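Local structure of thermospermine synthase (Medicago truncatula, 6BQ6) at residues A44-L49 / D63-G68; L97-P102 / G211-T216; Q239-V244 / V261-S266; P246-I251 / S299-A304. The protein probably transfers an aminopropyl group from decarboxylated S-adenosylmethionine to spermidine, forming thermospermine in plant polyamine biosynthesis. All blocks are in the same frame, centred on the assembly; numbering follows the deposited sequence.

Contact 2 is buried, whereas contacts 1, 3 and 4 are only partly so. Contact 2 brings a helix end to a strand without any hydrogen bond across it, through one isoleucine methyl and an imidazole near a carbonyl. Contacts 1 and 3 pair antiparallel strands through backbone hydrogen bonds; contact 1 adds an asparagine held by a lysine and, weakly, an aspartate, contact 3 an aspartate that takes a backbone N-H. Contact 4 mixes apolar packing with a bridging water. Contacts 2, 3 and 4 reach one seven-stranded sheet, and contacts 3 and 4 share strand 243-251. Contact 1 stands apart in the N-terminal strands, but like contact 4 it touches the third subunit.

Contact 1. Residues A44-L49 / D63-G68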
loop_
_atom_site.group_PDB
_atom_site.type_symbol
_atom_site.label_atom_id
_atom_site.label_comp_id
_atom_site.label_asym_id
_atom_site.label_seq_id
_atom_site.Cartn_x
_atom_site.Cartn_y
_atom_site.Cartn_z
ATOM N N ALA B 44 3.773 6.381 -9.019
ATOM C CA ALA B 44 3.793 5.299 -10.002
ATOM C C ALA B 44 5.202 5.272 -10.618
ATOM O O ALA B 44 5.850 6.317 -10.779
ATOM C CB ALA B 44 2.775 5.513 -11.074
ATOM N N LEU B 45 5.653 4.064 -10.902
ATOM C CA LEU B 45 7.006 3.780 -11.331
ATOM C C LEU B 45 7.067 3.357 -12.798
ATOM O O LEU B 45 6.341 2.448 -13.213
ATOM C CB LEU B 45 7.551 2.635 -10.525
ATOM C CG LEU B 45 8.272 2.765 -9.225
ATOM C CD1 LEU B 45 8.623 1.387 -8.693
ATOM C CD2 LEU B 45 9.554 3.512 -9.465
ATOM N N ASN B 46 7.989 3.957 -13.540
ATOM C CA ASN B 46 8.373 3.464 -14.884
ATOM C C ASN B 46 9.431 2.363 -14.736
ATOM O O ASN B 46 9.333 1.276 -15.330
ATOM C CB ASN B 46 8.963 4.592 -15.734
ATOM C CG ASN B 46 7.925 5.604 -16.211
ATOM O OD1 ASN B 46 6.849 5.229 -16.660
ATOM N ND2 ASN B 46 8.275 6.893 -16.177
ATOM N N SER B 47 10.480 2.627 -13.974
ATOM C CA SER B 47 11.509 1.618 -13.812
ATOM C C SER B 47 12.341 1.847 -12.590
ATOM O O SER B 47 12.234 2.898 -11.933
ATOM C CB SER B 47 12.372 1.477 -15.074
ATOM O OG SER B 47 13.222 2.542 -15.192
ATOM N N ILE B 48 13.142 0.845 -12.261
ATOM C CA ILE B 48 14.117 0.944 -11.198
ATOM C C ILE B 48 15.467 0.916 -11.866
ATOM O O ILE B 48 15.898 -0.132 -12.392
ATOM C CB ILE B 48 13.955 -0.213 -10.191
ATOM C CG1 ILE B 48 12.531 -0.178 -9.620
ATOM C CG2 ILE B 48 15.003 -0.124 -9.104
ATOM C CD1 ILE B 48 12.117 -1.431 -8.861
ATOM N N LEU B 49 16.107 2.079 -11.908
ATOM C CA LEU B 49 17.238 2.298 -12.801
ATOM C C LEU B 49 18.502 1.688 -12.266
ATOM O O LEU B 49 19.220 0.995 -13.004
ATOM C CB LEU B 49 17.441 3.777 -13.104
ATOM C CG LEU B 49 16.312 4.459 -13.904
ATOM C CD1 LEU B 49 16.543 5.957 -13.927
ATOM C CD2 LEU B 49 16.216 3.918 -15.331
ATOM N N ASP B 63 12.872 5.669 -11.813
ATOM C CA ASP B 63 12.291 6.497 -12.816
ATOM C C ASP B 63 10.785 6.518 -12.486
ATOM O O ASP B 63 10.123 5.537 -12.640
ATOM C CB ASP B 63 12.547 5.954 -14.202
ATOM C CG ASP B 63 11.883 6.778 -15.283
ATOM O OD1 ASP B 63 11.223 7.802 -14.967
ATOM O OD2 ASP B 63 11.999 6.383 -16.468
ATOM N N THR B 64 10.326 7.629 -11.959
ATOM C CA THR B 64 8.934 7.770 -11.507
ATOM C C THR B 64 8.149 8.558 -12.500
ATOM O O THR B 64 8.672 9.451 -13.143
ATOM C CB THR B 64 8.849 8.445 -10.119
ATOM O OG1 THR B 64 9.036 9.858 -10.231
ATOM C CG2 THR B 64 9.911 7.894 -9.179
ATOM N N LYS B 65 6.856 8.279 -12.568
ATOM C CA LYS B 65 5.992 8.974 -13.506
ATOM C C LYS B 65 5.752 10.400 -13.073
ATOM O O LYS B 65 5.960 11.318 -13.875
ATOM C CB LYS B 65 4.710 8.200 -13.712
ATOM C CG LYS B 65 4.912 6.839 -14.375
ATOM C CD LYS B 65 3.570 6.208 -14.734
ATOM C CE LYS B 65 3.698 4.764 -15.178
ATOM N NZ LYS B 65 4.064 4.714 -16.624
ATOM N N PRO B 66 5.338 10.633 -11.798
ATOM C CA PRO B 66 5.024 12.020 -11.483
ATOM C C PRO B 66 6.243 12.976 -11.377
ATOM O O PRO B 66 6.173 14.160 -11.777
ATOM C CB PRO B 66 4.267 11.906 -10.163
ATOM C CG PRO B 66 4.715 10.630 -9.565
ATOM C CD PRO B 66 4.942 9.708 -10.734
ATOM N N PHE B 67 7.371 12.473 -10.906
ATOM C CA PHE B 67 8.478 13.334 -10.554
ATOM C C PHE B 67 9.776 13.036 -11.303
ATOM O O PHE B 67 10.803 13.599 -10.957
ATOM C CB PHE B 67 8.685 13.291 -9.042
ATOM C CG PHE B 67 7.477 13.741 -8.270
ATOM C CD1 PHE B 67 6.957 14.994 -8.474
ATOM C CD2 PHE B 67 6.825 12.887 -7.368
ATOM C CE1 PHE B 67 5.843 15.442 -7.783
ATOM C CE2 PHE B 67 5.699 13.335 -6.686
ATOM C CZ PHE B 67 5.216 14.608 -6.893
ATOM N N GLY B 68 9.734 12.195 -12.325
ATOM C CA GLY B 68 10.970 11.781 -13.010
ATOM C C GLY B 68 11.899 10.936 -12.160
ATOM O O GLY B 68 11.489 10.195 -11.224
#
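The first torsions of N46 and D63 bring their side chains together: CG of N46 lies anti to the carbonyl carbon (chi1 -73°), while CG of D63 lies anti to the backbone N (chi1 177°). The second torsion of N46 then turns OD1 toward K65 and ND2 toward D63. N46 ND2 makes a straight but weak bond to D63 OD1 at 3.3 Å, with the amide and carboxylate planes steeply inclined. K65 NZ donates to N46 OD1 at 2.8 Å, placed there by a bend at chi4 (-83°), and K65 CD packs 3.8 Å from A44 CB. An alanine at N46 would probably leave the K65 ammonium without this acceptor and free to turn, and D63 OD1 without its weak amide donor.

In the backbone, D63 O is gripped twice: N46 N approaches to 2.8 Å, tilted from the carbonyl plane, and S47 N to 3.2 Å, in that plane on a lone pair. D63 N returns a bond to S47 O at 2.8 Å, and K65 N binds A44 O at 2.8 Å. T64 OG1 accepts from F67 N in an ST motif and donates to G68 O. N38 of the third subunit packs on A44, K65 and P66. Two residues facing one make a classic beta bulge, here at the corner from strand 39-45 into the hairpin of strands 47-53 and 58-64, in the tetramerisation domain.

Contact 2. Residues L97-P102 / G211-T216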
loop_
_atom_site.group_PDB
_atom_site.type_symbol
_atom_site.label_atom_id
_atom_site.label_comp_id
_atom_site.label_asym_id
_atom_site.label_seq_id
_atom_site.Cartn_x
_atom_site.Cartn_y
_atom_site.Cartn_z
ATOM N N LEU B 97 23.648 35.296 -1.985
ATOM C CA LEU B 97 23.207 36.613 -2.360
ATOM C C LEU B 97 23.265 37.642 -1.231
ATOM O O LEU B 97 23.408 38.816 -1.497
ATOM C CB LEU B 97 21.780 36.559 -2.958
ATOM C CG LEU B 97 21.664 35.808 -4.273
ATOM C CD1 LEU B 97 20.220 35.489 -4.599
ATOM C CD2 LEU B 97 22.307 36.611 -5.419
ATOM N N HIS B 98 23.121 37.224 0.011
ATOM C CA HIS B 98 23.204 38.108 1.120
ATOM C C HIS B 98 24.645 38.437 1.443
ATOM O O HIS B 98 24.877 39.424 2.157
ATOM C CB HIS B 98 22.513 37.539 2.339
ATOM C CG HIS B 98 21.007 37.695 2.328
ATOM N ND1 HIS B 98 20.178 36.865 1.631
ATOM C CD2 HIS B 98 20.204 38.618 2.913
ATOM C CE1 HIS B 98 18.922 37.255 1.781
ATOM N NE2 HIS B 98 18.904 38.304 2.579
ATOM N N HIS B 99 25.571 37.641 0.915
ATOM C CA HIS B 99 26.990 37.881 1.111
ATOM C C HIS B 99 27.495 38.945 0.134
ATOM O O HIS B 99 27.051 39.004 -1.024
ATOM C CB HIS B 99 27.745 36.586 0.878
ATOM C CG HIS B 99 29.098 36.614 1.490
ATOM N ND1 HIS B 99 30.158 37.226 0.869
ATOM C CD2 HIS B 99 29.550 36.182 2.690
ATOM C CE1 HIS B 99 31.222 37.158 1.650
ATOM N NE2 HIS B 99 30.880 36.543 2.772
ATOM N N PRO B 100 28.426 39.812 0.576
ATOM C CA PRO B 100 28.860 40.879 -0.340
ATOM C C PRO B 100 29.675 40.395 -1.544
ATOM O O PRO B 100 29.556 40.948 -2.644
ATOM C CB PRO B 100 29.648 41.828 0.586
ATOM C CG PRO B 100 30.069 41.001 1.735
ATOM C CD PRO B 100 28.911 40.042 1.942
ATOM N N MET B 101 30.466 39.353 -1.349
ATOM C CA MET B 101 31.309 38.780 -2.394
ATOM C C MET B 101 31.830 37.398 -1.960
ATOM O O MET B 101 32.915 37.249 -1.418
ATOM C CB MET B 101 32.476 39.746 -2.697
ATOM C CG MET B 101 33.277 39.334 -3.935
ATOM S SD MET B 101 34.684 40.434 -4.084
ATOM C CE MET B 101 35.671 39.961 -2.666
ATOM N N PRO B 102 31.012 36.357 -2.166
ATOM C CA PRO B 102 31.377 35.026 -1.648
ATOM C C PRO B 102 32.277 34.304 -2.628
ATOM O O PRO B 102 31.880 34.099 -3.743
ATOM C CB PRO B 102 30.007 34.328 -1.496
ATOM C CG PRO B 102 29.143 35.018 -2.494
ATOM C CD PRO B 102 29.604 36.442 -2.580
ATOM N N GLY B 211 31.921 38.441 7.793
ATOM C CA GLY B 211 30.745 38.510 6.936
ATOM C C GLY B 211 30.190 37.135 6.551
ATOM O O GLY B 211 29.291 37.042 5.689
ATOM N N GLY B 212 30.713 36.074 7.175
ATOM C CA GLY B 212 30.397 34.723 6.744
ATOM C C GLY B 212 28.965 34.404 7.017
ATOM O O GLY B 212 28.401 34.936 7.983
ATOM N N ILE B 213 28.394 33.533 6.185
ATOM C CA ILE B 213 26.987 33.154 6.345
ATOM C C ILE B 213 26.935 31.639 6.399
ATOM O O ILE B 213 27.571 30.982 5.588
ATOM C CB ILE B 213 26.101 33.688 5.216
ATOM C CG1 ILE B 213 26.117 35.236 5.209
ATOM C CG2 ILE B 213 24.667 33.149 5.415
ATOM C CD1 ILE B 213 25.445 35.892 4.034
ATOM N N PHE B 214 26.225 31.094 7.380
ATOM C CA PHE B 214 25.932 29.676 7.454
ATOM C C PHE B 214 24.476 29.511 6.926
ATOM O O PHE B 214 23.585 30.311 7.279
ATOM C CB PHE B 214 26.047 29.177 8.887
ATOM C CG PHE B 214 25.683 27.722 9.060
ATOM C CD1 PHE B 214 26.383 26.705 8.382
ATOM C CD2 PHE B 214 24.584 27.345 9.898
ATOM C CE1 PHE B 214 26.045 25.363 8.534
ATOM C CE2 PHE B 214 24.251 26.001 10.017
ATOM C CZ PHE B 214 24.977 25.002 9.364
ATOM N N VAL B 215 24.251 28.443 6.183
ATOM C CA VAL B 215 22.874 28.022 5.867
ATOM C C VAL B 215 22.812 26.504 6.047
ATOM O O VAL B 215 23.741 25.775 5.662
ATOM C CB VAL B 215 22.404 28.447 4.458
ATOM C CG1 VAL B 215 23.331 27.929 3.371
ATOM C CG2 VAL B 215 20.957 28.024 4.194
ATOM N N THR B 216 21.715 26.027 6.620
ATOM C CA THR B 216 21.467 24.609 6.682
ATOM C C THR B 216 20.058 24.324 6.180
ATOM O O THR B 216 19.114 25.048 6.523
ATOM C CB THR B 216 21.705 24.010 8.107
ATOM O OG1 THR B 216 21.503 22.593 8.051
ATOM C CG2 THR B 216 20.795 24.628 9.144
#
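I213 meets H98 and H99 through a single methyl. With CG1 anti to the carbonyl carbon and CD1 extended beyond it (chi2 172°), I213 CD1 comes 3.6 Å from H99 N, 3.7 Å from H98 C and 3.8 Å from H98 CB, and it also lies at the edge of the H99 imidazole, near the ring plane. The same ring approaches G211, with H99 CD2 3.1 Å from G211 O; H99 NE2 is also near that oxygen, but at too poor an angle for a hydrogen bond. A CB on G211 would point toward the imidazole and, at these backbone angles, would collide with the carbonyl oxygen of the residue before, which suits the glycine.

The next shell positions the rings. M101 N donates to H99 ND1 at 3.1 Å, and P100 CD sits 3.2 Å above one face of the H99 ring, offset toward its rim. H98 ND1 is hydrogen-bonded to P94 O, one turn back in its helix.

Farther out, R282 NH1 of helix 272-282 hydrogen-bonds H99 O, while L275 of that helix packs on H98. I213 rests on A95 of helix 84-98, and its backbone bonds to D176 and I178, so the contact joins the end of that helix to strand 212-220 beside strand 175-181.

Contact 3. Residues Q239-V244 / V261-S266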
loop_
_atom_site.group_PDB
_atom_site.type_symbol
_atom_site.label_atom_id
_atom_site.label_comp_id
_atom_site.label_asym_id
_atom_site.label_seq_id
_atom_site.Cartn_x
_atom_site.Cartn_y
_atom_site.Cartn_z
ATOM N N GLN B 239 20.995 30.631 19.445
ATOM C CA GLN B 239 21.934 30.680 20.608
ATOM C C GLN B 239 23.365 31.046 20.237
ATOM O O GLN B 239 24.208 31.250 21.122
ATOM C CB GLN B 239 22.012 29.312 21.315
ATOM C CG GLN B 239 20.700 28.676 21.718
ATOM C CD GLN B 239 19.762 29.639 22.381
ATOM O OE1 GLN B 239 20.145 30.324 23.349
ATOM N NE2 GLN B 239 18.530 29.718 21.893
ATOM N N VAL B 240 23.703 31.002 18.954
ATOM C CA VAL B 240 25.067 31.137 18.501
ATOM C C VAL B 240 25.301 32.374 17.643
ATOM O O VAL B 240 26.348 32.981 17.729
ATOM C CB VAL B 240 25.490 29.883 17.705
ATOM C CG1 VAL B 240 26.924 29.962 17.189
ATOM C CG2 VAL B 240 25.282 28.620 18.552
ATOM N N PHE B 241 24.400 32.657 16.707
ATOM C CA PHE B 241 24.569 33.762 15.777
ATOM C C PHE B 241 23.570 34.865 16.061
ATOM O O PHE B 241 22.450 34.595 16.531
ATOM C CB PHE B 241 24.275 33.269 14.335
ATOM C CG PHE B 241 25.295 32.313 13.794
ATOM C CD1 PHE B 241 26.440 32.788 13.181
ATOM C CD2 PHE B 241 25.113 30.951 13.894
ATOM C CE1 PHE B 241 27.390 31.908 12.686
ATOM C CE2 PHE B 241 26.033 30.077 13.395
ATOM C CZ PHE B 241 27.181 30.549 12.781
ATOM N N LYS B 242 23.944 36.103 15.726
ATOM C CA LYS B 242 23.092 37.254 15.980
ATOM C C LYS B 242 21.876 37.323 15.121
ATOM O O LYS B 242 20.794 37.597 15.626
ATOM C CB LYS B 242 23.856 38.551 15.817
ATOM C CG LYS B 242 23.005 39.742 16.222
ATOM C CD LYS B 242 23.754 40.964 16.622
ATOM C CE LYS B 242 22.770 42.048 17.030
ATOM N NZ LYS B 242 22.050 41.736 18.305
ATOM N N TYR B 243 22.060 37.057 13.826
ATOM C CA TYR B 243 20.987 37.176 12.853
ATOM C C TYR B 243 20.650 35.773 12.324
ATOM O O TYR B 243 21.535 35.066 11.832
ATOM C CB TYR B 243 21.440 38.073 11.728
ATOM C CG TYR B 243 21.860 39.436 12.189
ATOM C CD1 TYR B 243 20.928 40.379 12.565
ATOM C CD2 TYR B 243 23.210 39.772 12.255
ATOM C CE1 TYR B 243 21.335 41.641 13.010
ATOM C CE2 TYR B 243 23.619 41.012 12.694
ATOM C CZ TYR B 243 22.700 41.932 13.066
ATOM O OH TYR B 243 23.221 43.168 13.484
ATOM N N VAL B 244 19.383 35.367 12.481
ATOM C CA VAL B 244 18.979 34.017 12.097
ATOM C C VAL B 244 17.685 34.160 11.365
ATOM O O VAL B 244 16.757 34.767 11.896
ATOM C CB VAL B 244 18.877 33.075 13.325
ATOM C CG1 VAL B 244 18.490 31.663 12.899
ATOM C CG2 VAL B 244 20.194 33.041 14.061
ATOM N N VAL B 261 17.556 27.456 7.220
ATOM C CA VAL B 261 17.851 28.566 8.098
ATOM C C VAL B 261 19.181 29.197 7.710
ATOM O O VAL B 261 20.203 28.490 7.661
ATOM C CB VAL B 261 17.912 28.114 9.558
ATOM C CG1 VAL B 261 18.157 29.296 10.498
ATOM C CG2 VAL B 261 16.639 27.354 9.993
ATOM N N LEU B 262 19.166 30.530 7.501
ATOM C CA LEU B 262 20.369 31.363 7.411
ATOM C C LEU B 262 20.814 31.857 8.765
ATOM O O LEU B 262 19.983 32.226 9.588
ATOM C CB LEU B 262 20.138 32.631 6.610
ATOM C CG LEU B 262 19.598 32.522 5.224
ATOM C CD1 LEU B 262 19.456 33.883 4.602
ATOM C CD2 LEU B 262 20.548 31.673 4.400
ATOM N N ALA B 263 22.113 31.901 8.983
ATOM C CA ALA B 263 22.664 32.426 10.228
ATOM C C ALA B 263 23.954 33.188 9.937
ATOM O O ALA B 263 24.781 32.771 9.141
ATOM C CB ALA B 263 22.903 31.301 11.229
ATOM N N SER B 264 24.111 34.336 10.579
ATOM C CA SER B 264 25.314 35.161 10.370
ATOM C C SER B 264 25.481 36.106 11.560
ATOM O O SER B 264 24.547 36.421 12.279
ATOM C CB SER B 264 25.216 35.964 9.078
ATOM O OG SER B 264 26.389 36.716 8.742
ATOM N N ASP B 265 26.683 36.574 11.736
ATOM C CA ASP B 265 26.909 37.676 12.668
ATOM C C ASP B 265 26.862 39.048 12.003
ATOM O O ASP B 265 26.985 40.080 12.685
ATOM C CB ASP B 265 28.212 37.413 13.437
ATOM C CG ASP B 265 28.015 36.409 14.583
ATOM O OD1 ASP B 265 26.880 36.226 15.096
ATOM O OD2 ASP B 265 29.018 35.840 15.055
ATOM N N SER B 266 26.679 39.082 10.684
ATOM C CA SER B 266 26.407 40.281 9.971
ATOM C C SER B 266 24.948 40.249 9.516
ATOM O O SER B 266 24.354 39.170 9.351
ATOM C CB SER B 266 27.307 40.419 8.775
ATOM O OG SER B 266 28.631 40.537 9.274
HETATM O O HOH W 1 26.640 36.243 17.653
#
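F241 lies with one ring face on A263, whose CB is 3.5 Å from F241 CD2, and this begins the tightly packed side of the contact. V244 continues it: V244 CG1 and V261 CG1 approach to 3.4 Å, closer than usual for two methyls, each placed anti to its own backbone N. An alanine at F241 would probably open a gap over A263 CB where the ring had packed. Beside this packing, the strands are laced by Y243 N to S264 O and S264 N to Y243 O, both 3.0 Å, the Y243 and S264 pair being of the hydrogen-bonded antiparallel kind. The S264 hydroxyl is buried here and held by two partners: OG accepts from S266 N in an ST turn and is hydrogen-bonded to G212 O in the adjoining strand.

The outer side is polar and more exposed. D265 OD1 accepts from K242 N at 3.0 Å, and a water donates to it at 2.6 Å while also bridging to V240 O. The other oxygen of D265 forms a salt bridge with K205, which would probably favour the charged carboxylate. Y243 presents its ring edge to D265 O, with CE2 3.5 Å away, while K242 CG rests over the centre of one face.

Helix 230-238 packs against V244 and V261 through L237, with Y234 and I233 touching one valine each; strand 256-264 lies between 212-220 and 243-251, the outermost strand of this sheet within the chain.

Contact 4. Residues P246-I251 / S299-A304; sequences PYSAHI and STLSKA
P246 and L301 form the apolar part of this contact. L301 CG lies anti to its carbonyl carbon and the chain runs on extended (chi2 178°), carrying its two methyls to the strand. CD1 of L301 touches P246 CG at 3.8 Å and P246 CB slightly farther off, the two side chains crossing at a slant, while L301 CD2 meets S248 OG at 3.6 Å. The leucine fork thus spans two alternate residues of the strand. Between them, Y247 CB lies 3.8 Å from S299 CA and 3.9 Å from S299 CB, a touch made close to the backbones while its phenol ring turns off toward F295, which it meets edge-to-face, and W260.

The polar part has no direct hydrogen bond across the two segments. One water instead donates to P246 O at 2.6 Å and to S299 O at 2.6 Å, satisfying two carbonyls that do not meet each other. The side chains find their polar partners nearby: S299 OG is hydrogen-bonded to F295 O and V296 O, in helix 292-298, and Y247 OH to C90 O of helix 84-98.

Residues 299-302 link helix 292-298 to helix 303-311, with S302 at the N-cap position, and K303 forms a salt bridge to E286 of the third subunit. Strand 243-251 is thus joined to this linker, while F230 and Y234 of helix 230-238 pack on P246.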
loop_
_atom_site.group_PDB
_atom_site.type_symbol
_atom_site.label_atom_id
_atom_site.label_comp_id
_atom_site.label_asym_id
_atom_site.label_seq_id
_atom_site.Cartn_x
_atom_site.Cartn_y
_atom_site.Cartn_z
ATOM N N PRO B 246 14.892 32.009 9.293
ATOM C CA PRO B 246 14.298 30.760 8.859
ATOM C C PRO B 246 13.398 31.051 7.666
ATOM O O PRO B 246 12.789 32.142 7.577
ATOM C CB PRO B 246 13.474 30.308 10.072
ATOM C CG PRO B 246 13.072 31.574 10.722
ATOM C CD PRO B 246 14.200 32.557 10.486
ATOM N N TYR B 247 13.380 30.106 6.749
ATOM C CA TYR B 247 12.569 30.250 5.538
ATOM C C TYR B 247 12.167 28.922 4.986
ATOM O O TYR B 247 12.722 27.873 5.348
ATOM C CB TYR B 247 13.282 31.132 4.517
ATOM C CG TYR B 247 14.552 30.595 3.942
ATOM C CD1 TYR B 247 15.731 30.694 4.634
ATOM C CD2 TYR B 247 14.592 30.104 2.642
ATOM C CE1 TYR B 247 16.914 30.242 4.084
ATOM C CE2 TYR B 247 15.788 29.669 2.077
ATOM C CZ TYR B 247 16.933 29.768 2.784
ATOM O OH TYR B 247 18.122 29.278 2.298
ATOM N N SER B 248 11.100 28.906 4.198
ATOM C CA SER B 248 10.533 27.644 3.754
ATOM C C SER B 248 9.878 27.712 2.389
ATOM O O SER B 248 9.562 28.801 1.888
ATOM C CB SER B 248 9.539 27.135 4.809
ATOM O OG SER B 248 8.409 28.011 4.920
ATOM N N ALA B 249 9.656 26.557 1.797
ATOM C CA ALA B 249 9.041 26.475 0.469
ATOM C C ALA B 249 8.528 25.094 0.255
ATOM O O ALA B 249 9.100 24.139 0.716
ATOM C CB ALA B 249 10.089 26.814 -0.594
ATOM N N HIS B 250 7.444 24.988 -0.497
ATOM C CA HIS B 250 6.914 23.679 -0.837
ATOM C C HIS B 250 7.734 22.934 -1.858
ATOM O O HIS B 250 8.105 23.507 -2.887
ATOM C CB HIS B 250 5.515 23.896 -1.427
ATOM C CG HIS B 250 4.744 22.624 -1.706
ATOM N ND1 HIS B 250 4.287 22.301 -2.957
ATOM C CD2 HIS B 250 4.386 21.600 -0.905
ATOM C CE1 HIS B 250 3.702 21.120 -2.928
ATOM N NE2 HIS B 250 3.744 20.675 -1.684
ATOM N N ILE B 251 7.944 21.646 -1.604
ATOM C CA ILE B 251 8.595 20.766 -2.558
ATOM C C ILE B 251 7.630 19.578 -2.833
ATOM O O ILE B 251 7.399 18.760 -1.988
ATOM C CB ILE B 251 9.954 20.327 -2.056
ATOM C CG1 ILE B 251 10.868 21.581 -1.931
ATOM C CG2 ILE B 251 10.612 19.357 -3.033
ATOM C CD1 ILE B 251 11.994 21.345 -1.013
ATOM N N SER B 299 10.568 33.736 3.564
ATOM C CA SER B 299 11.064 34.138 4.879
ATOM C C SER B 299 10.007 34.794 5.783
ATOM O O SER B 299 10.297 35.221 6.883
ATOM C CB SER B 299 12.336 34.959 4.721
ATOM O OG SER B 299 12.059 36.153 4.086
ATOM N N THR B 300 8.780 34.859 5.305
ATOM C CA THR B 300 7.672 35.329 6.104
ATOM C C THR B 300 6.903 34.082 6.442
ATOM O O THR B 300 6.092 33.593 5.640
ATOM C CB THR B 300 6.753 36.281 5.297
ATOM O OG1 THR B 300 7.516 37.365 4.712
ATOM C CG2 THR B 300 5.638 36.811 6.198
ATOM N N LEU B 301 7.096 33.590 7.631
ATOM C CA LEU B 301 6.468 32.335 8.024
ATOM C C LEU B 301 5.032 32.665 8.456
ATOM O O LEU B 301 4.714 33.827 8.706
ATOM C CB LEU B 301 7.240 31.716 9.173
ATOM C CG LEU B 301 8.678 31.437 8.713
ATOM C CD1 LEU B 301 9.431 30.874 9.854
ATOM C CD2 LEU B 301 8.679 30.513 7.516
ATOM N N SER B 302 4.175 31.664 8.569
ATOM C CA SER B 302 2.776 31.917 8.981
ATOM C C SER B 302 2.716 32.204 10.472
ATOM O O SER B 302 3.648 31.946 11.212
ATOM C CB SER B 302 1.890 30.731 8.666
ATOM O OG SER B 302 2.127 29.640 9.561
ATOM N N LYS B 303 1.570 32.705 10.926
ATOM C CA LYS B 303 1.412 33.105 12.325
ATOM C C LYS B 303 1.829 32.029 13.318
ATOM O O LYS B 303 2.592 32.300 14.254
ATOM C CB LYS B 303 -0.059 33.485 12.580
ATOM C CG LYS B 303 -0.356 33.924 13.999
ATOM C CD LYS B 303 -1.839 34.068 14.222
ATOM C CE LYS B 303 -2.131 34.696 15.580
ATOM N NZ LYS B 303 -3.570 35.011 15.618
ATOM N N ALA B 304 1.305 30.819 13.123
ATOM C CA ALA B 304 1.535 29.716 14.046
ATOM C C ALA B 304 3.003 29.270 14.060
ATOM O O ALA B 304 3.581 28.933 15.103
ATOM C CB ALA B 304 0.683 28.568 13.625
HETATM O O HOH W 2 12.068 34.438 8.670
#